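Long-range contacts in glycosyl hydrolase (Rhizobium leguminosarum bv. trifolii, PDB 5NDX), which probably hydrolyses O-glycosidic bonds as a family 39 glycosyl hydrolase and bacterial orthologue of human alpha-L-iduronidase: residues H220-N225 and P268-S273; G226-L231 and W272-S277; D264-Q269 and T308-D313. The protein carries 2 engineered substitutions. All coordinates share one frame; numbering follows the deposited sequence.

Contact 1 of 3, residues H220-N225 and P268-S273; sequences HEKGVN and PQLGWS. With 8U8 ((2~{R},3~{S},4~{S},5~{R},6~{S})-6-(4-methyl-2-oxidanylidene-chromen-7-yl)oxy-3,4,5-tris(oxidanyl)oxane-2-carboxylic acid), chain M.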
loop_
_atom_site.group_PDB
_atom_site.type_symbol
_atom_site.label_atom_id
_atom_site.label_comp_id
_atom_site.label_asym_id
_atom_site.label_seq_id
_atom_site.Cartn_x
_atom_site.Cartn_y
_atom_site.Cartn_z
ATOM N N HIS A 220 13.427 9.310 3.665
ATOM C CA HIS A 220 12.097 9.414 4.248
ATOM C C HIS A 220 11.773 10.890 4.484
ATOM O O HIS A 220 12.549 11.610 5.101
ATOM C CB HIS A 220 11.870 8.850 5.671
ATOM C CG HIS A 220 12.679 7.696 6.059
ATOM N ND1 HIS A 220 13.101 6.743 5.168
ATOM C CD2 HIS A 220 13.086 7.289 7.279
ATOM C CE1 HIS A 220 13.724 5.783 5.813
ATOM N NE2 HIS A 220 13.775 6.115 7.086
ATOM N N GLU A 221 10.592 11.269 4.084
ATOM C CA GLU A 221 10.050 12.597 4.363
ATOM C C GLU A 221 8.584 12.420 4.736
ATOM O O GLU A 221 7.793 11.851 3.968
ATOM C CB GLU A 221 10.200 13.535 3.157
ATOM C CG GLU A 221 11.641 13.865 2.724
ATOM C CD GLU A 221 12.436 14.661 3.770
ATOM O OE1 GLU A 221 11.844 15.062 4.822
ATOM O OE2 GLU A 221 13.673 14.868 3.556
ATOM N N LYS A 222 8.246 12.907 5.913
ATOM C CA LYS A 222 6.936 12.768 6.521
ATOM C C LYS A 222 6.300 14.097 6.795
ATOM O O LYS A 222 6.955 15.138 6.826
ATOM C CB LYS A 222 7.053 11.946 7.803
ATOM C CG LYS A 222 7.737 10.617 7.527
ATOM C CD LYS A 222 7.393 9.539 8.544
ATOM C CE LYS A 222 8.264 8.265 8.443
ATOM N NZ LYS A 222 7.547 7.031 8.929
ATOM N N GLY A 223 4.993 14.068 6.969
ATOM C CA GLY A 223 4.224 15.307 7.023
ATOM C C GLY A 223 4.387 16.178 8.264
ATOM O O GLY A 223 4.290 17.390 8.193
ATOM N N VAL A 224 4.611 15.562 9.402
ATOM C CA VAL A 224 4.738 16.316 10.653
ATOM C C VAL A 224 5.377 15.414 11.710
ATOM O O VAL A 224 5.340 14.185 11.630
ATOM C CB VAL A 224 3.390 16.917 11.159
ATOM C CG1 VAL A 224 2.450 15.821 11.650
ATOM C CG2 VAL A 224 3.594 17.994 12.233
ATOM N N ASN A 225 6.008 16.072 12.660
ATOM C CA ASN A 225 6.707 15.452 13.743
ATOM C C ASN A 225 5.824 14.563 14.616
ATOM O O ASN A 225 4.627 14.779 14.710
ATOM C CB ASN A 225 7.329 16.574 14.631
ATOM C CG ASN A 225 8.498 16.078 15.440
ATOM O OD1 ASN A 225 9.134 15.035 15.118
ATOM N ND2 ASN A 225 8.834 16.837 16.496
ATOM N N PRO A 268 1.894 10.680 6.924
ATOM C CA PRO A 268 1.522 12.042 7.300
ATOM C C PRO A 268 2.086 12.472 8.641
ATOM O O PRO A 268 2.362 13.653 8.840
ATOM C CB PRO A 268 -0.002 12.024 7.289
ATOM C CG PRO A 268 -0.414 10.633 6.975
ATOM C CD PRO A 268 0.745 9.788 6.724
ATOM N N GLN A 269 2.273 11.532 9.557
ATOM C CA GLN A 269 2.877 11.858 10.847
ATOM C C GLN A 269 3.810 10.763 11.329
ATOM O O GLN A 269 3.470 9.553 11.292
ATOM C CB GLN A 269 1.804 12.137 11.895
ATOM C CG GLN A 269 2.356 12.636 13.242
ATOM C CD GLN A 269 1.312 13.205 14.197
ATOM O OE1 GLN A 269 0.101 12.978 14.052
ATOM N NE2 GLN A 269 1.780 13.957 15.195
ATOM N N LEU A 270 4.983 11.181 11.789
ATOM C CA LEU A 270 5.927 10.292 12.497
ATOM C C LEU A 270 5.295 9.597 13.696
ATOM O O LEU A 270 4.353 10.120 14.310
ATOM C CB LEU A 270 7.198 11.046 12.941
ATOM C CG LEU A 270 8.148 11.323 11.782
ATOM C CD1 LEU A 270 8.707 12.761 11.745
ATOM C CD2 LEU A 270 9.281 10.255 11.722
ATOM N N GLY A 271 5.804 8.404 14.011
ATOM C CA GLY A 271 5.392 7.670 15.260
ATOM C C GLY A 271 4.094 6.849 15.131
ATOM O O GLY A 271 3.041 7.241 15.622
ATOM N N TRP A 272 4.200 5.696 14.477
ATOM C CA TRP A 272 3.037 4.879 14.113
ATOM C C TRP A 272 2.162 4.487 15.281
ATOM O O TRP A 272 0.929 4.307 15.132
ATOM C CB TRP A 272 3.495 3.586 13.406
ATOM C CG TRP A 272 4.047 2.503 14.289
ATOM C CD1 TRP A 272 5.369 2.281 14.583
ATOM C CD2 TRP A 272 3.317 1.489 14.976
ATOM N NE1 TRP A 272 5.490 1.197 15.405
ATOM C CE2 TRP A 272 4.252 0.695 15.664
ATOM C CE3 TRP A 272 1.967 1.181 15.085
ATOM C CZ2 TRP A 272 3.878 -0.388 16.442
ATOM C CZ3 TRP A 272 1.584 0.109 15.865
ATOM C CH2 TRP A 272 2.526 -0.662 16.539
ATOM N N SER A 273 2.799 4.252 16.423
ATOM C CA SER A 273 2.086 3.719 17.572
ATOM C C SER A 273 1.431 4.783 18.473
ATOM O O SER A 273 0.679 4.435 19.384
ATOM C CB SER A 273 3.007 2.830 18.417
ATOM O OG SER A 273 3.993 3.634 19.053
HETATM C C15 8U8 M . 14.723 8.409 16.195
HETATM C C13 8U8 M . 14.427 9.089 14.992
HETATM C C14 8U8 M . 15.033 10.326 14.758
HETATM C C16 8U8 M . 14.797 11.013 13.563
HETATM O O9 8U8 M . 15.340 12.110 13.442
HETATM O O8 8U8 M . 13.953 10.501 12.598
HETATM C C11 8U8 M . 13.433 9.239 12.743
HETATM C C10 8U8 M . 12.694 8.689 11.690
HETATM C C12 8U8 M . 13.653 8.522 13.951
HETATM C C7 8U8 M . 13.127 7.219 14.040
HETATM C C8 8U8 M . 12.393 6.671 12.982
HETATM C C9 8U8 M . 12.159 7.401 11.805
HETATM O O2 8U8 M . 11.472 6.889 10.721
HETATM C C5 8U8 M . 10.449 5.822 10.810
HETATM O O1 8U8 M . 9.531 6.151 11.864
HETATM C C1 8U8 M . 8.707 5.160 12.343
HETATM C C6 8U8 M . 7.489 5.859 12.552
HETATM O O7 8U8 M . 6.744 5.399 13.410
HETATM O O6 8U8 M . 7.292 6.828 11.840
HETATM C C2 8U8 M . 8.353 4.000 11.362
HETATM O O5 8U8 M . 7.361 4.469 10.425
HETATM C C3 8U8 M . 9.622 3.376 10.634
HETATM O O4 8U8 M . 9.825 2.078 11.074
HETATM C C4 8U8 M . 10.903 4.241 10.861
HETATM O O3 8U8 M . 11.937 3.801 9.889
#

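Contact 2 of 3, residues G226-L231 and W272-S277; sequences GSKEDL and WSDHHS. With 8U8 ((2~{R},3~{S},4~{S},5~{R},6~{S})-6-(4-methyl-2-oxidanylidene-chromen-7-yl)oxy-3,4,5-tris(oxidanyl)oxane-2-carboxylic acid), chain M; SO4 (sulfate ion), chain C.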
loop_
_atom_site.group_PDB
_atom_site.type_symbol
_atom_site.label_atom_id
_atom_site.label_comp_id
_atom_site.label_asym_id
_atom_site.label_seq_id
_atom_site.Cartn_x
_atom_site.Cartn_y
_atom_site.Cartn_z
ATOM N N GLY A 226 6.455 13.576 15.240
ATOM C CA GLY A 226 5.839 12.680 16.213
ATOM C C GLY A 226 5.387 13.469 17.429
ATOM O O GLY A 226 6.070 14.380 17.805
ATOM N N SER A 227 4.205 13.155 17.983
ATOM C CA SER A 227 3.719 13.806 19.185
ATOM C C SER A 227 2.542 13.024 19.733
ATOM O O SER A 227 1.858 12.336 18.996
ATOM C CB SER A 227 3.250 15.223 18.814
ATOM O OG SER A 227 2.680 15.844 19.899
ATOM N N LYS A 228 2.238 13.231 21.006
ATOM C CA LYS A 228 0.971 12.801 21.586
ATOM C C LYS A 228 -0.150 13.735 21.203
ATOM O O LYS A 228 -1.326 13.352 21.318
ATOM C CB LYS A 228 1.009 12.827 23.119
ATOM C CG LYS A 228 2.137 12.073 23.764
ATOM C CD LYS A 228 2.023 10.634 23.394
ATOM C CE LYS A 228 3.101 9.805 24.084
ATOM N NZ LYS A 228 2.935 8.454 23.478
ATOM N N GLU A 229 0.198 14.950 20.793
ATOM C CA GLU A 229 -0.792 15.901 20.290
ATOM C C GLU A 229 -1.088 15.606 18.843
ATOM O O GLU A 229 -0.208 15.144 18.122
ATOM C CB GLU A 229 -0.301 17.342 20.401
ATOM C CG GLU A 229 -0.557 17.916 21.791
ATOM C CD GLU A 229 0.348 17.329 22.820
ATOM O OE1 GLU A 229 1.545 17.489 22.630
ATOM O OE2 GLU A 229 -0.130 16.704 23.771
ATOM N N ASP A 230 -2.299 15.915 18.422
ATOM C CA ASP A 230 -2.667 15.862 16.998
ATOM C C ASP A 230 -2.160 17.033 16.190
ATOM O O ASP A 230 -2.909 17.910 15.756
ATOM C CB ASP A 230 -4.179 15.722 16.825
ATOM C CG ASP A 230 -4.675 14.332 17.170
ATOM O OD1 ASP A 230 -3.886 13.415 17.436
ATOM O OD2 ASP A 230 -5.890 14.148 17.186
ATOM N N LEU A 231 -0.860 17.052 15.985
ATOM C CA LEU A 231 -0.267 18.042 15.147
ATOM C C LEU A 231 -0.759 17.818 13.704
ATOM O O LEU A 231 -1.160 16.699 13.320
ATOM C CB LEU A 231 1.259 17.928 15.235
ATOM C CG LEU A 231 1.881 18.082 16.628
ATOM C CD1 LEU A 231 3.403 18.035 16.492
ATOM C CD2 LEU A 231 1.485 19.339 17.366
ATOM N N TRP A 272 4.200 5.696 14.477
ATOM C CA TRP A 272 3.037 4.879 14.113
ATOM C C TRP A 272 2.162 4.487 15.281
ATOM O O TRP A 272 0.929 4.307 15.132
ATOM C CB TRP A 272 3.495 3.586 13.406
ATOM C CG TRP A 272 4.047 2.503 14.289
ATOM C CD1 TRP A 272 5.369 2.281 14.583
ATOM C CD2 TRP A 272 3.317 1.489 14.976
ATOM N NE1 TRP A 272 5.490 1.197 15.405
ATOM C CE2 TRP A 272 4.252 0.695 15.664
ATOM C CE3 TRP A 272 1.967 1.181 15.085
ATOM C CZ2 TRP A 272 3.878 -0.388 16.442
ATOM C CZ3 TRP A 272 1.584 0.109 15.865
ATOM C CH2 TRP A 272 2.526 -0.662 16.539
ATOM N N SER A 273 2.799 4.252 16.423
ATOM C CA SER A 273 2.086 3.719 17.572
ATOM C C SER A 273 1.431 4.783 18.473
ATOM O O SER A 273 0.679 4.435 19.384
ATOM C CB SER A 273 3.007 2.830 18.417
ATOM O OG SER A 273 3.993 3.634 19.053
ATOM N N ASP A 274 1.664 6.060 18.237
ATOM C CA ASP A 274 0.902 7.096 18.949
ATOM C C ASP A 274 -0.562 7.057 18.491
ATOM O O ASP A 274 -0.840 6.544 17.411
ATOM C CB ASP A 274 1.488 8.469 18.639
ATOM C CG ASP A 274 2.849 8.664 19.279
ATOM O OD1 ASP A 274 3.024 8.139 20.384
ATOM O OD2 ASP A 274 3.707 9.350 18.693
ATOM N N HIS A 275 -1.486 7.521 19.337
ATOM C CA HIS A 275 -2.902 7.472 19.015
ATOM C C HIS A 275 -3.346 8.770 18.320
ATOM O O HIS A 275 -3.277 9.848 18.901
ATOM C CB HIS A 275 -3.723 7.187 20.254
ATOM C CG HIS A 275 -3.369 5.887 20.857
ATOM N ND1 HIS A 275 -3.823 4.694 20.353
ATOM C CD2 HIS A 275 -2.520 5.572 21.862
ATOM C CE1 HIS A 275 -3.333 3.703 21.061
ATOM N NE2 HIS A 275 -2.547 4.208 21.992
ATOM N N HIS A 276 -3.625 8.642 17.020
ATOM C CA HIS A 276 -4.170 9.722 16.225
ATOM C C HIS A 276 -5.329 9.083 15.451
ATOM O O HIS A 276 -5.112 8.319 14.483
ATOM C CB HIS A 276 -3.119 10.267 15.278
ATOM C CG HIS A 276 -1.878 10.768 15.942
ATOM N ND1 HIS A 276 -1.856 11.916 16.714
ATOM C CD2 HIS A 276 -0.610 10.289 15.944
ATOM C CE1 HIS A 276 -0.627 12.126 17.148
ATOM N NE2 HIS A 276 0.142 11.150 16.706
ATOM N N SER A 277 -6.539 9.387 15.896
ATOM C CA SER A 277 -7.756 8.732 15.473
ATOM C C SER A 277 -8.149 8.886 13.991
ATOM O O SER A 277 -8.848 8.043 13.434
ATOM C CB SER A 277 -8.908 9.150 16.363
ATOM O OG SER A 277 -8.774 8.507 17.619
HETATM C C15 8U8 M . 14.723 8.409 16.195
HETATM C C13 8U8 M . 14.427 9.089 14.992
HETATM C C14 8U8 M . 15.033 10.326 14.758
HETATM C C16 8U8 M . 14.797 11.013 13.563
HETATM O O9 8U8 M . 15.340 12.110 13.442
HETATM O O8 8U8 M . 13.953 10.501 12.598
HETATM C C11 8U8 M . 13.433 9.239 12.743
HETATM C C10 8U8 M . 12.694 8.689 11.690
HETATM C C12 8U8 M . 13.653 8.522 13.951
HETATM C C7 8U8 M . 13.127 7.219 14.040
HETATM C C8 8U8 M . 12.393 6.671 12.982
HETATM C C9 8U8 M . 12.159 7.401 11.805
HETATM O O2 8U8 M . 11.472 6.889 10.721
HETATM C C5 8U8 M . 10.449 5.822 10.810
HETATM O O1 8U8 M . 9.531 6.151 11.864
HETATM C C1 8U8 M . 8.707 5.160 12.343
HETATM C C6 8U8 M . 7.489 5.859 12.552
HETATM O O7 8U8 M . 6.744 5.399 13.410
HETATM O O6 8U8 M . 7.292 6.828 11.840
HETATM C C2 8U8 M . 8.353 4.000 11.362
HETATM O O5 8U8 M . 7.361 4.469 10.425
HETATM C C3 8U8 M . 9.622 3.376 10.634
HETATM O O4 8U8 M . 9.825 2.078 11.074
HETATM C C4 8U8 M . 10.903 4.241 10.861
HETATM O O3 8U8 M . 11.937 3.801 9.889
HETATM S S SO4 C . -0.666 6.876 25.199
HETATM O O1 SO4 C . 0.494 6.498 24.465
HETATM O O2 SO4 C . -1.492 7.686 24.360
HETATM O O3 SO4 C . -0.164 7.618 26.319
HETATM O O4 SO4 C . -1.444 5.767 25.654
HETATM O O HOH W 1 2.963 10.736 16.712
HETATM O O HOH W 2 -1.839 10.588 21.261
HETATM O O HOH W 3 -6.934 11.717 17.552
HETATM O O HOH W 4 -4.943 11.762 19.820
#

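Contact 3 of 3, residues D264-Q269 and T308-D313; sequences DECDPQ and TFLSSD. Unlike the reference sequence in segment 308-313: S312 (reference Asn). With 8U8 ((2~{R},3~{S},4~{S},5~{R},6~{S})-6-(4-methyl-2-oxidanylidene-chromen-7-yl)oxy-3,4,5-tris(oxidanyl)oxane-2-carboxylic acid), chain M; 8U8 ((2~{R},3~{S},4~{S},5~{R},6~{S})-6-(4-methyl-2-oxidanylidene-chromen-7-yl)oxy-3,4,5-tris(oxidanyl)oxane-2-carboxylic acid), chain N.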
loop_
_atom_site.group_PDB
_atom_site.type_symbol
_atom_site.label_atom_id
_atom_site.label_comp_id
_atom_site.label_asym_id
_atom_site.label_seq_id
_atom_site.Cartn_x
_atom_site.Cartn_y
_atom_site.Cartn_z
ATOM N N ASP A 264 10.904 6.393 0.773
ATOM C CA ASP A 264 10.692 5.021 1.209
ATOM C C ASP A 264 9.837 4.901 2.481
ATOM O O ASP A 264 9.580 3.779 2.955
ATOM C CB ASP A 264 12.072 4.272 1.327
ATOM C CG ASP A 264 13.027 4.906 2.336
ATOM O OD1 ASP A 264 12.642 5.899 3.048
ATOM O OD2 ASP A 264 14.171 4.405 2.474
ATOM N N GLU A 265 9.429 6.035 3.048
ATOM C CA GLU A 265 8.550 6.047 4.215
ATOM C C GLU A 265 7.790 7.344 4.274
ATOM O O GLU A 265 8.186 8.283 4.983
ATOM C CB GLU A 265 9.346 5.929 5.522
ATOM C CG GLU A 265 9.543 4.546 6.020
ATOM C CD GLU A 265 10.253 4.528 7.359
ATOM O OE1 GLU A 265 9.771 5.198 8.307
ATOM O OE2 GLU A 265 11.261 3.811 7.468
ATOM N N CYS A 266 6.718 7.431 3.532
ATOM C CA CYS A 266 6.067 8.686 3.391
ATOM C C CYS A 266 4.735 8.602 4.149
ATOM O O CYS A 266 3.772 8.080 3.616
ATOM C CB CYS A 266 5.878 8.976 1.944
ATOM S SG CYS A 266 5.081 10.552 1.599
ATOM N N ASP A 267 4.729 9.044 5.400
ATOM C CA ASP A 267 3.539 9.009 6.235
ATOM C C ASP A 267 3.166 10.440 6.653
ATOM O O ASP A 267 4.017 11.310 6.718
ATOM C CB ASP A 267 3.779 8.103 7.467
ATOM C CG ASP A 267 4.276 6.700 7.060
ATOM O OD1 ASP A 267 3.476 5.890 6.485
ATOM O OD2 ASP A 267 5.474 6.438 7.306
ATOM N N PRO A 268 1.894 10.680 6.924
ATOM C CA PRO A 268 1.522 12.042 7.300
ATOM C C PRO A 268 2.086 12.472 8.641
ATOM O O PRO A 268 2.362 13.653 8.840
ATOM C CB PRO A 268 -0.002 12.024 7.289
ATOM C CG PRO A 268 -0.414 10.633 6.975
ATOM C CD PRO A 268 0.745 9.788 6.724
ATOM N N GLN A 269 2.273 11.532 9.557
ATOM C CA GLN A 269 2.877 11.858 10.847
ATOM C C GLN A 269 3.810 10.763 11.329
ATOM O O GLN A 269 3.470 9.553 11.292
ATOM C CB GLN A 269 1.804 12.137 11.895
ATOM C CG GLN A 269 2.356 12.636 13.242
ATOM C CD GLN A 269 1.312 13.205 14.197
ATOM O OE1 GLN A 269 0.101 12.978 14.052
ATOM N NE2 GLN A 269 1.780 13.957 15.195
ATOM N N THR A 308 10.116 8.346 -8.468
ATOM C CA THR A 308 9.790 7.004 -8.934
ATOM C C THR A 308 8.945 6.128 -8.006
ATOM O O THR A 308 8.229 5.233 -8.506
ATOM C CB THR A 308 11.127 6.281 -9.280
ATOM O OG1 THR A 308 11.758 7.006 -10.347
ATOM C CG2 THR A 308 10.922 4.868 -9.752
ATOM N N PHE A 309 9.088 6.278 -6.691
ATOM C CA PHE A 309 8.361 5.437 -5.761
ATOM C C PHE A 309 8.133 6.160 -4.434
ATOM O O PHE A 309 8.982 6.887 -3.957
ATOM C CB PHE A 309 9.135 4.154 -5.557
ATOM C CG PHE A 309 8.430 3.093 -4.782
ATOM C CD1 PHE A 309 7.260 2.563 -5.230
ATOM C CD2 PHE A 309 9.017 2.549 -3.669
ATOM C CE1 PHE A 309 6.635 1.531 -4.559
ATOM C CE2 PHE A 309 8.411 1.518 -2.972
ATOM C CZ PHE A 309 7.190 1.025 -3.409
ATOM N N LEU A 310 6.951 5.958 -3.890
ATOM C CA LEU A 310 6.536 6.536 -2.610
ATOM C C LEU A 310 5.945 5.373 -1.837
ATOM O O LEU A 310 4.972 4.759 -2.284
ATOM C CB LEU A 310 5.528 7.631 -2.861
ATOM C CG LEU A 310 4.961 8.366 -1.658
ATOM C CD1 LEU A 310 4.455 9.696 -2.146
ATOM C CD2 LEU A 310 3.841 7.597 -0.991
ATOM N N SER A 311 6.570 4.989 -0.738
ATOM C CA SER A 311 6.065 3.870 0.060
ATOM C C SER A 311 5.508 4.439 1.366
ATOM O O SER A 311 6.146 5.249 2.014
ATOM C CB SER A 311 7.190 2.878 0.324
ATOM O OG SER A 311 6.789 1.714 1.026
ATOM N N SER A 312 4.346 3.968 1.741
ATOM C CA SER A 312 3.750 4.197 3.037
ATOM C C SER A 312 4.354 3.222 4.041
ATOM O O SER A 312 4.975 2.256 3.659
ATOM C CB SER A 312 2.240 4.010 2.912
ATOM O OG SER A 312 1.745 5.056 2.124
ATOM N N ASP A 313 4.299 3.517 5.311
ATOM C CA ASP A 313 4.848 2.606 6.310
ATOM C C ASP A 313 3.777 2.288 7.347
ATOM O O ASP A 313 3.889 2.625 8.516
ATOM C CB ASP A 313 6.082 3.247 6.888
ATOM C CG ASP A 313 6.940 2.267 7.608
ATOM O OD1 ASP A 313 7.297 1.236 7.005
ATOM O OD2 ASP A 313 7.256 2.555 8.764
HETATM C C15 8U8 M . 14.723 8.409 16.195
HETATM C C13 8U8 M . 14.427 9.089 14.992
HETATM C C14 8U8 M . 15.033 10.326 14.758
HETATM C C16 8U8 M . 14.797 11.013 13.563
HETATM O O9 8U8 M . 15.340 12.110 13.442
HETATM O O8 8U8 M . 13.953 10.501 12.598
HETATM C C11 8U8 M . 13.433 9.239 12.743
HETATM C C10 8U8 M . 12.694 8.689 11.690
HETATM C C12 8U8 M . 13.653 8.522 13.951
HETATM C C7 8U8 M . 13.127 7.219 14.040
HETATM C C8 8U8 M . 12.393 6.671 12.982
HETATM C C9 8U8 M . 12.159 7.401 11.805
HETATM O O2 8U8 M . 11.472 6.889 10.721
HETATM C C5 8U8 M . 10.449 5.822 10.810
HETATM O O1 8U8 M . 9.531 6.151 11.864
HETATM C C1 8U8 M . 8.707 5.160 12.343
HETATM C C6 8U8 M . 7.489 5.859 12.552
HETATM O O7 8U8 M . 6.744 5.399 13.410
HETATM O O6 8U8 M . 7.292 6.828 11.840
HETATM C C2 8U8 M . 8.353 4.000 11.362
HETATM O O5 8U8 M . 7.361 4.469 10.425
HETATM C C3 8U8 M . 9.622 3.376 10.634
HETATM O O4 8U8 M . 9.825 2.078 11.074
HETATM C C4 8U8 M . 10.903 4.241 10.861
HETATM O O3 8U8 M . 11.937 3.801 9.889
HETATM C C15 8U8 N . 13.137 1.457 -4.998
HETATM C C13 8U8 N . 12.833 1.699 -6.340
HETATM C C14 8U8 N . 13.784 2.266 -7.178
HETATM C C16 8U8 N . 13.511 2.434 -8.528
HETATM O O9 8U8 N . 14.339 2.985 -9.241
HETATM O O8 8U8 N . 12.286 2.118 -9.028
HETATM C C11 8U8 N . 11.368 1.519 -8.240
HETATM C C10 8U8 N . 10.204 1.146 -8.866
HETATM C C12 8U8 N . 11.609 1.305 -6.891
HETATM C C7 8U8 N . 10.610 0.667 -6.155
HETATM C C8 8U8 N . 9.426 0.296 -6.783
HETATM C C9 8U8 N . 9.211 0.520 -8.144
HETATM O O2 8U8 N . 8.031 0.117 -8.717
HETATM C C5 8U8 N . 7.978 -0.078 -10.155
HETATM O O1 8U8 N . 7.649 1.247 -10.609
HETATM C C1 8U8 N . 7.365 1.437 -12.014
HETATM C C6 8U8 N . 8.625 1.141 -12.903
HETATM O O7 8U8 N . 9.760 1.254 -12.399
HETATM O O6 8U8 N . 8.410 0.744 -14.058
HETATM C C2 8U8 N . 6.196 0.510 -12.340
HETATM O O5 8U8 N . 5.776 0.622 -13.735
HETATM C C3 8U8 N . 6.568 -0.951 -11.997
HETATM O O4 8U8 N . 5.434 -1.745 -12.231
HETATM C C4 8U8 N . 6.922 -1.064 -10.514
HETATM O O3 8U8 N . 7.375 -2.378 -10.179
HETATM O O HOH W 5 7.646 2.028 3.775
HETATM O O HOH W 6 1.198 7.359 3.232
#

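Contact 1 of 3, residues H220-N225 and P268-S273
The two loops run alongside each other with G223, V224 and N225 paired to P268, Q269 and L270, and L270 N donates to V224 O at 3.0 Å, nearly along the C=O axis. A side chain adds a second bond. Q269, its CG anti to the backbone N (chi1 -174°) and its chain extended, carries NE2 to within 3.0 Å of N225 O, which lies close to the amide plane. The same arm lies beside V224, pointing the same way, Q269 CG 3.6 Å from V224 CG1. At 223 any CB would run into P268 O. Both loops follow neighbouring strands of the TIM barrel, 216-219 and 261-263, and line the pocket that holds the bound methylcoumarinyl glycoside 8U8. L270 crosses K222 at about a right angle: its CD2 touches K222 CD at 3.8 Å and also packs on the coumarin, while CD1 reaches the backbone of N225. Beyond that crossing the extended K222 puts NZ 2.9 Å from carboxylate oxygen O6 of 8U8. D267 and E265 also form salt bridges with this NZ and would probably keep it charged. Two backbone donors hold the same carboxylate: G271 N on O6 at 3.1 Å and W272 N on O7 at 2.8 Å.

Contact 2 of 3, residues G226-L231 and W272-S277
Two loops on the rim of the TIM barrel, one after strand 216-219 and one after strand 261-263, meet here around a His-carboxylate hydrogen bond. H276 ND1 donates to D230 OD1 at 2.6 Å almost straight (173°); the oxygen lies in the ring plane, but the ring approaches it from above the carboxylate plane, 26° out. The H276 edge also faces main-chain oxygens, with CE1 3.1 Å from S227 O and 3.2 Å from E229 O. An alanine here removes the ring and with it the D230 bond, and would probably leave the 226-231 loop less firmly seated. That loop is shaped locally by an ST turn, S227 OG accepting from E229 N, and by an inverse gamma turn centred on D230. K228 and D274 form a salt bridge, their side chains crossing at about a right angle: the lysine, bent at chi2, brings NZ 3.1 Å from D274 OD1, above the carboxylate plane. A sulfate ion, probably from the crystallisation liquor, takes a further weak bond from NZ. Waters bridge the two loops as well. One joins K228 O to H275 O and another joins D230 OD2 to S277 N. A third accepts from S227 N and lies 2.5 Å from D274 OD2 and 2.9 Å from H276 NE2.

Contact 3 of 3, residues D264-Q269 and T308-D313
One face of the F309 ring carries the coumarin of a second 8U8 molecule, whose C8 sits 3.5 Å from F309 CD1 and is offset toward the rim. At the other end of the contact the carboxylates of E265 and D313 lie side by side and stacked, their planes 23° apart. E265 OE1 stands 3.7 Å from D313 OD2, a pairing of like charges that could raise the proton affinity of one of them. Both reach the sugar of the first 8U8: O3 donates to E265 OE2 at 2.5 Å and O5 donates to D313 OD2, also at 2.5 Å. R57, in a salt bridge with E265 OE2, probably offsets some of the repulsion. E265 lies about 4 Å, side chain to side chain, from Q146, a changed residue at the predicted proton-donor position. D267, its CG anti to the carbonyl carbon and its OD2 bound to K222, turns the syn lone pair of OD1 to D313 N, 2.8 Å away, and so holds the backbone of D313 in place. The backbones join where C266 N donates to S311 O at 2.7 Å. One water lies among D264 O, S311 OG and S312 O; another links C266 O with S312 OG, S312 replacing the asparagine of the reference sequence. On the apolar side C266 CB packs on L310 CG at 3.8 Å. The contact joins the loop after strand 261-263 to the end of strand 307-310, the last two strands of the TIM barrel, with helix 282-300 covering C266 through I291 and L310 through H295.

In the fold
From the N terminus, the chain leaves barrel strand 216-219 and runs straight through 220-225 and 226-231, the first halves of contacts 1 and 2. After helix 235-252 and strand 261-263 it returns through 264-277, where the three contacts overlap: 264-269 opens contact 3, 268-273 closes contact 1 and 272-277 closes contact 2. Contact 3 closes last, across helix 282-300 at strand 307-310. Contacts 1 and 2 end on the same stretch, sharing W272 and S273; contacts 2 and 3 cross; contact 3 begins where contact 1 ends, sharing P268 and Q269. Together they tie the loops following three successive barrel strands, from the surface at contact 2 inward to contact 3, their centres about 17 Å apart.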